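Local coordinates for protein Poly(A) ribonuclease pop2 (Schizosaccharomyces pombe, PDB 2P51) that removes poly(A) tails from messenger RNA as the catalytic 3'-exoribonuclease of the CCR4-NOT complex, using divalent metal ions, at residues I38-V48 / G153-T163. Numbering follows the deposited sequence.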
# COMPACT_ATOMS: atom_id res chain seq x y z
N ILE A 38 15.38 0.62 6.81
CA ILE A 38 14.29 -0.36 6.87
C ILE A 38 14.83 -1.76 7.03
O ILE A 38 14.32 -2.50 7.88
CB ILE A 38 13.38 -0.24 5.65
CG1 ILE A 38 12.62 1.10 5.69
CG2 ILE A 38 12.41 -1.43 5.53
CD1 ILE A 38 11.93 1.47 4.38
N MET A 39 15.83 -2.18 6.23
CA MET A 39 16.37 -3.54 6.36
C MET A 39 16.92 -3.82 7.75
O MET A 39 16.81 -4.96 8.23
CB MET A 39 17.48 -3.74 5.31
CG MET A 39 16.82 -3.91 3.94
SD MET A 39 18.10 -4.00 2.69
CE MET A 39 18.92 -5.52 3.07
N SER A 40 17.50 -2.80 8.38
CA SER A 40 18.05 -2.99 9.70
C SER A 40 16.99 -3.13 10.79
O SER A 40 17.36 -3.59 11.89
CB SER A 40 18.95 -1.79 10.01
OG SER A 40 18.23 -0.65 10.47
N LEU A 41 15.75 -2.74 10.50
CA LEU A 41 14.67 -2.74 11.50
C LEU A 41 13.69 -3.88 11.32
O LEU A 41 12.98 -4.22 12.26
CB LEU A 41 13.89 -1.41 11.42
CG LEU A 41 14.66 -0.19 11.99
CD1 LEU A 41 14.11 1.15 11.59
CD2 LEU A 41 14.66 -0.32 13.52
N ILE A 42 13.59 -4.47 10.12
CA ILE A 42 12.44 -5.34 9.81
C ILE A 42 12.39 -6.57 10.71
O ILE A 42 11.28 -7.06 11.00
CB ILE A 42 12.43 -5.75 8.31
CG1 ILE A 42 11.13 -6.49 7.93
CG2 ILE A 42 13.66 -6.57 7.96
CD1 ILE A 42 9.92 -5.59 8.02
N GLU A 43 13.56 -7.06 11.15
CA GLU A 43 13.43 -8.29 11.97
C GLU A 43 12.74 -7.99 13.29
O GLU A 43 11.98 -8.82 13.81
CB GLU A 43 14.81 -8.92 12.19
CG GLU A 43 14.76 -10.13 13.12
CD GLU A 43 16.07 -10.89 13.12
OE1 GLU A 43 17.05 -10.37 12.54
OE2 GLU A 43 16.11 -12.00 13.70
N ARG A 44 12.98 -6.82 13.86
CA ARG A 44 12.40 -6.39 15.12
C ARG A 44 10.99 -5.83 14.95
O ARG A 44 10.21 -5.81 15.92
CB ARG A 44 13.27 -5.31 15.79
CG ARG A 44 14.52 -5.88 16.47
CD ARG A 44 15.35 -4.71 16.99
NE ARG A 44 16.09 -4.15 15.86
CZ ARG A 44 16.45 -2.89 15.79
NH1 ARG A 44 16.08 -2.08 16.78
NH2 ARG A 44 17.15 -2.43 14.77
N TYR A 45 10.67 -5.34 13.75
CA TYR A 45 9.36 -4.72 13.47
C TYR A 45 8.76 -5.34 12.19
O TYR A 45 8.74 -4.71 11.13
CB TYR A 45 9.54 -3.20 13.31
CG TYR A 45 10.07 -2.52 14.55
CD1 TYR A 45 9.22 -2.06 15.56
CD2 TYR A 45 11.48 -2.38 14.68
CE1 TYR A 45 9.78 -1.45 16.69
CE2 TYR A 45 12.02 -1.76 15.79
CZ TYR A 45 11.15 -1.30 16.76
OH TYR A 45 11.69 -0.70 17.87
N PRO A 46 8.35 -6.61 12.30
CA PRO A 46 8.06 -7.41 11.11
C PRO A 46 6.65 -7.29 10.59
O PRO A 46 6.23 -8.12 9.76
CB PRO A 46 8.33 -8.84 11.61
CG PRO A 46 7.93 -8.80 13.06
CD PRO A 46 8.31 -7.42 13.55
N VAL A 47 5.88 -6.31 11.01
CA VAL A 47 4.50 -6.07 10.56
C VAL A 47 4.56 -4.80 9.67
O VAL A 47 4.86 -3.72 10.16
CB VAL A 47 3.49 -5.94 11.69
CG1 VAL A 47 2.08 -5.68 11.12
CG2 VAL A 47 3.48 -7.19 12.56
N VAL A 48 4.32 -5.00 8.36
CA VAL A 48 4.43 -3.87 7.43
C VAL A 48 3.05 -3.44 6.94
O VAL A 48 2.37 -4.30 6.33
CB VAL A 48 5.26 -4.28 6.22
CG1 VAL A 48 5.35 -3.11 5.23
CG2 VAL A 48 6.66 -4.77 6.59
N GLY A 153 15.14 -7.63 -2.30
CA GLY A 153 16.24 -8.16 -1.46
C GLY A 153 16.15 -7.71 -0.04
O GLY A 153 17.06 -8.00 0.72
N SER A 154 15.11 -7.03 0.41
CA SER A 154 15.09 -6.33 1.69
C SER A 154 14.80 -7.25 2.87
O SER A 154 15.15 -6.86 4.00
CB SER A 154 14.03 -5.21 1.69
OG SER A 154 12.71 -5.77 1.49
N GLY A 155 14.16 -8.37 2.64
CA GLY A 155 13.63 -9.22 3.73
C GLY A 155 12.15 -8.91 3.94
O GLY A 155 11.54 -9.63 4.74
N LEU A 156 11.56 -7.89 3.29
CA LEU A 156 10.14 -7.62 3.56
C LEU A 156 9.26 -8.55 2.73
O LEU A 156 8.11 -8.79 3.19
CB LEU A 156 9.82 -6.17 3.24
CG LEU A 156 10.08 -5.12 4.35
CD1 LEU A 156 11.58 -4.96 4.64
CD2 LEU A 156 9.43 -3.80 3.98
N VAL A 157 9.73 -8.97 1.53
CA VAL A 157 8.87 -9.84 0.70
C VAL A 157 9.44 -11.26 0.65
O VAL A 157 10.60 -11.43 1.02
CB VAL A 157 8.65 -9.26 -0.71
CG1 VAL A 157 7.91 -7.93 -0.63
CG2 VAL A 157 9.98 -9.12 -1.46
N LEU A 158 8.65 -12.22 0.22
CA LEU A 158 9.07 -13.63 0.12
C LEU A 158 9.37 -14.24 1.49
O LEU A 158 10.03 -15.27 1.65
CB LEU A 158 10.26 -13.81 -0.84
CG LEU A 158 10.05 -13.32 -2.29
CD1 LEU A 158 11.38 -13.01 -2.99
CD2 LEU A 158 9.28 -14.34 -3.12
N GLN A 159 8.89 -13.62 2.56
CA GLN A 159 9.21 -14.09 3.89
C GLN A 159 7.95 -14.25 4.76
O GLN A 159 7.27 -13.28 5.07
CB GLN A 159 10.17 -13.12 4.59
CG GLN A 159 11.53 -12.97 3.95
CD GLN A 159 12.48 -14.14 4.16
OE1 GLN A 159 13.55 -14.16 3.52
NE2 GLN A 159 12.11 -15.07 5.04
N GLU A 160 7.72 -15.49 5.19
CA GLU A 160 6.57 -15.79 6.02
C GLU A 160 6.64 -15.09 7.37
O GLU A 160 5.64 -14.92 8.10
CB GLU A 160 6.48 -17.32 6.13
CG GLU A 160 6.58 -17.77 7.56
CD GLU A 160 5.50 -18.62 8.18
OE1 GLU A 160 4.32 -18.62 7.77
OE2 GLU A 160 5.87 -19.32 9.15
N GLU A 161 7.83 -14.67 7.76
CA GLU A 161 8.06 -13.98 9.03
C GLU A 161 7.50 -12.56 9.09
O GLU A 161 7.39 -11.96 10.18
CB GLU A 161 9.56 -13.91 9.32
CG GLU A 161 10.29 -15.25 9.47
CD GLU A 161 10.74 -15.81 8.11
OE1 GLU A 161 11.45 -16.83 8.19
OE2 GLU A 161 10.42 -15.34 7.00
N VAL A 162 7.18 -12.02 7.94
CA VAL A 162 6.71 -10.64 7.81
C VAL A 162 5.24 -10.66 7.45
O VAL A 162 4.82 -11.41 6.55
CB VAL A 162 7.53 -9.89 6.70
CG1 VAL A 162 6.94 -8.52 6.43
CG2 VAL A 162 9.00 -9.80 7.13
N THR A 163 4.45 -9.85 8.15
CA THR A 163 3.01 -9.76 7.87
C THR A 163 2.72 -8.44 7.14
O THR A 163 3.19 -7.43 7.66
CB THR A 163 2.19 -9.81 9.18
OG1 THR A 163 2.48 -11.04 9.90
CG2 THR A 163 0.70 -9.80 8.87
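Leu156 meets Ile38, Ile42 and Val48, and following it outward illustrates how one side chain can join a helix and the chain after it to a sheet. Its CB has no close partner in 38-48, but CG, where the branches part, lies 3.7 Å from Ile42 CD1. CD1 is shared between two isoleucines, at 3.7 Å from Ile42 CG1 and the same from Ile38 CG2; CD2 lies 3.9 Å from Val48 CG2 on the strand and 4.1 Å from Ile38 CG2. With an alanine in place of Leu156, a gap would probably open and Ile38, Ile42 and Val48 would lose their shared apolar partner. Ile42 brings its CG1-CD1 arm against Leu156 because CG1 stands opposite its backbone N (chi1 -172°). The framework is the mixed sheet of the DEDD nuclease fold, in which strands 47-53 and 163-166 run parallel: Thr163 N donates to Pro46 O (3.0 Å), and Val48 N to Thr163 O in a straighter bond (2.8 Å). Strand 47-53 continues to the metal ligands Asp51 and Glu53. Beside the bridge, Val162 CG1 packs on Val48 CG2. Met39 lays CG against Ser154 O, while Ser154 OG accepts from Leu156 N in an ST turn and also bonds Leu151 O.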